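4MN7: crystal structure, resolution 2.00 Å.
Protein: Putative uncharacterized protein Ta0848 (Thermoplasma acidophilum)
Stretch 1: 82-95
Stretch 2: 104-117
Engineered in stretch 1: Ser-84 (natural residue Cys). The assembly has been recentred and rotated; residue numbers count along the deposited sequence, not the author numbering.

Stretch 1 82-95: LASFPSTQSEIVVP
Stretch 2 (104-117) GEIDIDSDKKAAFS

Strands 90-95 and 104-110 run antiparallel, their axes inclined at 161° and approaching to 4.5 Å. Extended backbones, from -144/156 (phi/psi) at Ser-90 to -120/120 at Val-94 in the first strand and with -129/132 at Ile-108 and -110/127 at Ile-106 in the second, keep a regular register. Ser-90/Ser-110, Ile-92/Ile-108 and Val-94/Ile-106 are hydrogen-bonded pairs, with CA-CA distances of 5.1, 5.4 and 5.2 Å; the non-hydrogen-bonded pairs that alternate with them, Glu-91/Asp-109, Val-93/Asp-107 and Pro-95/Glu-105, come closer. Reciprocal bonds join Ser-90 N to Ser-110 O (2.9 Å) and Ser-110 N to Ser-90 O (2.7 Å), Ile-92 N to Ile-108 O and Ile-108 N to Ile-92 O (both 2.9 Å), and Val-94 N to Ile-106 O and Ile-106 N to Val-94 O (both 2.8 Å). Beyond the strand, Gln-89 (-114/-21) also directs its N to Ser-110 O (2.8 Å), so this carbonyl accepts two amides.

The face bearing Ser-90, Ile-92 and Val-94 is largely apolar. Ile-92 (chi1 t, chi2 t) places CG2 3.5 Å from the Phe-116 ring centroid, nearly on the ring normal, and 3.9 Å from Ile-108 CB; Phe-116 and Ile-108 both have chi1 m. Ser-90 (p) anchors the loop that follows strand 104-110: its OG donates to Lys-112 O (2.7 Å) and accepts from Ala-115 N (3.1 Å).

The other face gathers acids. Glu-91 (t, t) brings OE2 to 2.4 Å from Asp-107 OD1 (chi1 t). Val-93 CG1 packs 3.3 Å from Glu-105 OE1.

In the loop before strand 90-95, and facing the end of strand 104-110, hydroxyls donate to carboxylate oxygens: Thr-88 OG1 (m) to Asp-109 OD2 (m) at 2.7 Å, and Ser-87 OG (p) to Asp-111 OD1 (m) at 2.7 Å. A water donates to both Thr-88 OG1 (3.0 Å) and Asp-111 OD1 (2.8 Å). Gln-89 (m, t) extends NE2 to Asp-111 O (2.5 Å).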

# COMPACT_ATOMS: atom_id res chain seq x y z
N LEU A 82 -4.44 5.81 -29.66
CA LEU A 82 -5.00 7.14 -29.26
C LEU A 82 -4.89 7.21 -27.76
O LEU A 82 -5.13 6.22 -27.08
CB LEU A 82 -6.50 7.35 -29.63
CG LEU A 82 -6.94 8.10 -30.92
CD1 LEU A 82 -8.46 8.22 -31.02
CD2 LEU A 82 -6.28 9.47 -31.10
N ALA A 83 -4.54 8.38 -27.26
CA ALA A 83 -4.57 8.63 -25.81
C ALA A 83 -5.97 8.96 -25.32
O ALA A 83 -6.93 9.05 -26.09
CB ALA A 83 -3.54 9.73 -25.40
N SER A 84 -6.08 9.09 -24.01
CA SER A 84 -7.30 9.47 -23.33
C SER A 84 -7.41 10.97 -23.18
O SER A 84 -8.46 11.47 -22.85
CB SER A 84 -7.32 8.83 -21.93
OG SER A 84 -7.35 7.42 -22.00
N PHE A 85 -6.31 11.69 -23.40
CA PHE A 85 -6.26 13.12 -23.20
C PHE A 85 -5.45 13.71 -24.32
O PHE A 85 -4.44 13.12 -24.79
CB PHE A 85 -5.67 13.57 -21.85
CG PHE A 85 -6.23 12.84 -20.70
CD1 PHE A 85 -7.49 13.11 -20.27
CD2 PHE A 85 -5.50 11.80 -20.10
CE1 PHE A 85 -8.02 12.42 -19.22
CE2 PHE A 85 -6.02 11.09 -19.05
CZ PHE A 85 -7.29 11.39 -18.61
N PRO A 86 -5.93 14.87 -24.79
CA PRO A 86 -5.31 15.42 -25.96
C PRO A 86 -3.94 16.00 -25.63
O PRO A 86 -3.04 15.98 -26.49
CB PRO A 86 -6.33 16.49 -26.44
CG PRO A 86 -7.25 16.73 -25.32
CD PRO A 86 -7.21 15.52 -24.43
N SER A 87 -3.77 16.47 -24.38
CA SER A 87 -2.44 16.94 -23.96
C SER A 87 -1.34 15.86 -23.89
O SER A 87 -0.17 16.18 -23.95
CB SER A 87 -2.52 17.69 -22.65
OG SER A 87 -3.05 16.91 -21.64
N THR A 88 -1.71 14.58 -23.84
CA THR A 88 -0.72 13.56 -23.58
C THR A 88 0.23 13.43 -24.74
O THR A 88 -0.18 13.24 -25.84
CB THR A 88 -1.40 12.19 -23.37
OG1 THR A 88 -2.19 12.24 -22.17
CG2 THR A 88 -0.35 11.12 -23.28
N GLN A 89 1.52 13.46 -24.46
CA GLN A 89 2.53 13.14 -25.41
C GLN A 89 3.30 11.92 -25.09
O GLN A 89 3.96 11.41 -25.95
CB GLN A 89 3.53 14.31 -25.50
CG GLN A 89 2.86 15.55 -26.12
CD GLN A 89 3.86 16.66 -26.44
OE1 GLN A 89 4.38 16.73 -27.52
NE2 GLN A 89 4.13 17.51 -25.46
N SER A 90 3.31 11.48 -23.83
CA SER A 90 3.94 10.17 -23.57
C SER A 90 3.18 9.42 -22.50
O SER A 90 2.46 10.03 -21.70
CB SER A 90 5.48 10.25 -23.33
OG SER A 90 5.81 11.13 -22.27
N GLU A 91 3.32 8.10 -22.51
CA GLU A 91 2.55 7.26 -21.65
C GLU A 91 3.31 5.94 -21.36
O GLU A 91 3.94 5.36 -22.24
CB GLU A 91 1.20 6.94 -22.28
CG GLU A 91 0.31 6.06 -21.37
CD GLU A 91 -1.07 5.81 -21.91
OE1 GLU A 91 -1.29 6.23 -23.06
OE2 GLU A 91 -1.92 5.22 -21.19
N ILE A 92 3.23 5.50 -20.09
CA ILE A 92 3.90 4.30 -19.65
C ILE A 92 2.89 3.49 -18.88
O ILE A 92 2.06 4.04 -18.16
CB ILE A 92 5.15 4.60 -18.82
CG1 ILE A 92 5.95 3.32 -18.58
CG2 ILE A 92 4.77 5.29 -17.55
CD1 ILE A 92 7.26 3.51 -17.87
N VAL A 93 2.91 2.20 -19.14
CA VAL A 93 2.02 1.29 -18.47
C VAL A 93 2.89 0.18 -17.91
O VAL A 93 3.61 -0.46 -18.64
CB VAL A 93 0.98 0.70 -19.40
CG1 VAL A 93 -0.06 -0.08 -18.60
CG2 VAL A 93 0.26 1.78 -20.17
N VAL A 94 2.79 -0.02 -16.61
CA VAL A 94 3.69 -0.93 -15.90
C VAL A 94 2.82 -1.98 -15.28
O VAL A 94 1.92 -1.65 -14.54
CB VAL A 94 4.32 -0.15 -14.78
CG1 VAL A 94 5.14 -1.08 -13.91
CG2 VAL A 94 5.16 0.99 -15.34
N PRO A 95 3.02 -3.26 -15.63
CA PRO A 95 2.19 -4.36 -15.07
C PRO A 95 2.36 -4.54 -13.59
O PRO A 95 3.47 -4.37 -13.07
CB PRO A 95 2.71 -5.59 -15.78
CG PRO A 95 4.05 -5.20 -16.25
CD PRO A 95 4.03 -3.77 -16.53
N GLY A 104 -3.09 -6.46 -12.98
CA GLY A 104 -3.43 -5.09 -13.16
C GLY A 104 -2.23 -4.29 -13.59
O GLY A 104 -1.26 -4.83 -14.09
N GLU A 105 -2.34 -2.97 -13.50
CA GLU A 105 -1.25 -2.11 -14.00
C GLU A 105 -1.28 -0.72 -13.45
O GLU A 105 -2.34 -0.25 -12.97
CB GLU A 105 -1.35 -2.06 -15.54
CG GLU A 105 -2.64 -1.42 -16.01
CD GLU A 105 -2.85 -1.58 -17.52
OE1 GLU A 105 -2.30 -2.50 -18.13
OE2 GLU A 105 -3.47 -0.71 -18.09
N ILE A 106 -0.18 -0.01 -13.60
CA ILE A 106 -0.14 1.43 -13.31
C ILE A 106 0.00 2.06 -14.67
O ILE A 106 0.91 1.70 -15.39
CB ILE A 106 1.08 1.79 -12.44
CG1 ILE A 106 1.05 0.97 -11.17
CG2 ILE A 106 1.11 3.27 -12.07
CD1 ILE A 106 2.16 1.26 -10.23
N ASP A 107 -0.89 3.00 -15.00
CA ASP A 107 -0.90 3.75 -16.24
C ASP A 107 -0.64 5.19 -15.95
O ASP A 107 -1.38 5.82 -15.17
CB ASP A 107 -2.30 3.60 -16.87
CG ASP A 107 -2.44 4.29 -18.24
OD1 ASP A 107 -1.41 4.47 -18.94
OD2 ASP A 107 -3.61 4.62 -18.62
N ILE A 108 0.40 5.73 -16.56
CA ILE A 108 0.75 7.14 -16.36
C ILE A 108 0.93 7.88 -17.69
O ILE A 108 1.67 7.45 -18.56
CB ILE A 108 2.07 7.24 -15.56
CG1 ILE A 108 1.96 6.49 -14.26
CG2 ILE A 108 2.41 8.67 -15.26
CD1 ILE A 108 3.25 6.45 -13.41
N ASP A 109 0.30 9.04 -17.78
CA ASP A 109 0.36 9.93 -18.93
C ASP A 109 1.22 11.14 -18.53
O ASP A 109 1.14 11.66 -17.40
CB ASP A 109 -1.04 10.57 -19.25
CG ASP A 109 -2.02 9.58 -19.92
OD1 ASP A 109 -2.42 8.62 -19.27
OD2 ASP A 109 -2.41 9.80 -21.08
N SER A 110 2.00 11.60 -19.49
CA SER A 110 2.70 12.85 -19.41
C SER A 110 2.32 13.74 -20.61
O SER A 110 2.30 13.26 -21.74
CB SER A 110 4.19 12.60 -19.52
OG SER A 110 4.87 13.85 -19.36
N ASP A 111 2.19 15.05 -20.33
CA ASP A 111 2.04 16.06 -21.37
C ASP A 111 3.35 16.36 -22.08
O ASP A 111 3.33 17.03 -23.10
CB ASP A 111 1.48 17.37 -20.80
CG ASP A 111 0.06 17.24 -20.32
OD1 ASP A 111 -0.60 16.23 -20.64
OD2 ASP A 111 -0.41 18.13 -19.58
N LYS A 112 4.47 15.85 -21.58
CA LYS A 112 5.79 16.07 -22.19
C LYS A 112 6.17 14.87 -22.99
O LYS A 112 5.73 13.75 -22.72
CB LYS A 112 6.86 16.30 -21.12
CG LYS A 112 6.50 17.39 -20.12
CD LYS A 112 6.75 18.81 -20.63
CE LYS A 112 5.50 19.70 -20.60
NZ LYS A 112 4.72 19.63 -19.34
N LYS A 113 7.00 15.07 -23.97
CA LYS A 113 7.41 13.97 -24.79
C LYS A 113 8.51 13.18 -24.09
O LYS A 113 9.30 13.78 -23.39
CB LYS A 113 7.98 14.56 -26.05
CG LYS A 113 7.98 13.65 -27.28
CD LYS A 113 8.13 14.50 -28.55
CE LYS A 113 7.45 15.87 -28.39
NZ LYS A 113 7.34 16.73 -29.60
N ALA A 114 8.64 11.90 -24.40
CA ALA A 114 9.72 11.06 -23.83
C ALA A 114 9.94 11.33 -22.32
O ALA A 114 11.03 11.57 -21.88
CB ALA A 114 11.00 11.29 -24.59
N ALA A 115 8.86 11.39 -21.58
CA ALA A 115 8.86 11.70 -20.17
C ALA A 115 9.49 10.56 -19.30
O ALA A 115 9.90 10.81 -18.18
CB ALA A 115 7.42 11.89 -19.72
N PHE A 116 9.47 9.33 -19.78
CA PHE A 116 9.72 8.15 -18.96
C PHE A 116 11.02 7.48 -19.37
O PHE A 116 11.13 6.87 -20.44
CB PHE A 116 8.56 7.20 -19.07
CG PHE A 116 7.25 7.85 -18.72
CD1 PHE A 116 6.98 8.22 -17.44
CD2 PHE A 116 6.31 8.12 -19.70
CE1 PHE A 116 5.77 8.83 -17.10
CE2 PHE A 116 5.11 8.74 -19.36
CZ PHE A 116 4.83 9.10 -18.07
N SER A 117 12.02 7.66 -18.55
CA SER A 117 13.35 7.11 -18.81
C SER A 117 13.47 5.70 -18.19
O SER A 117 12.53 5.21 -17.53
CB SER A 117 14.40 8.06 -18.17
OG SER A 117 14.20 8.15 -16.75
O HOH W 1 0.90 18.45 -24.41
O HOH W 2 -1.83 13.85 -19.72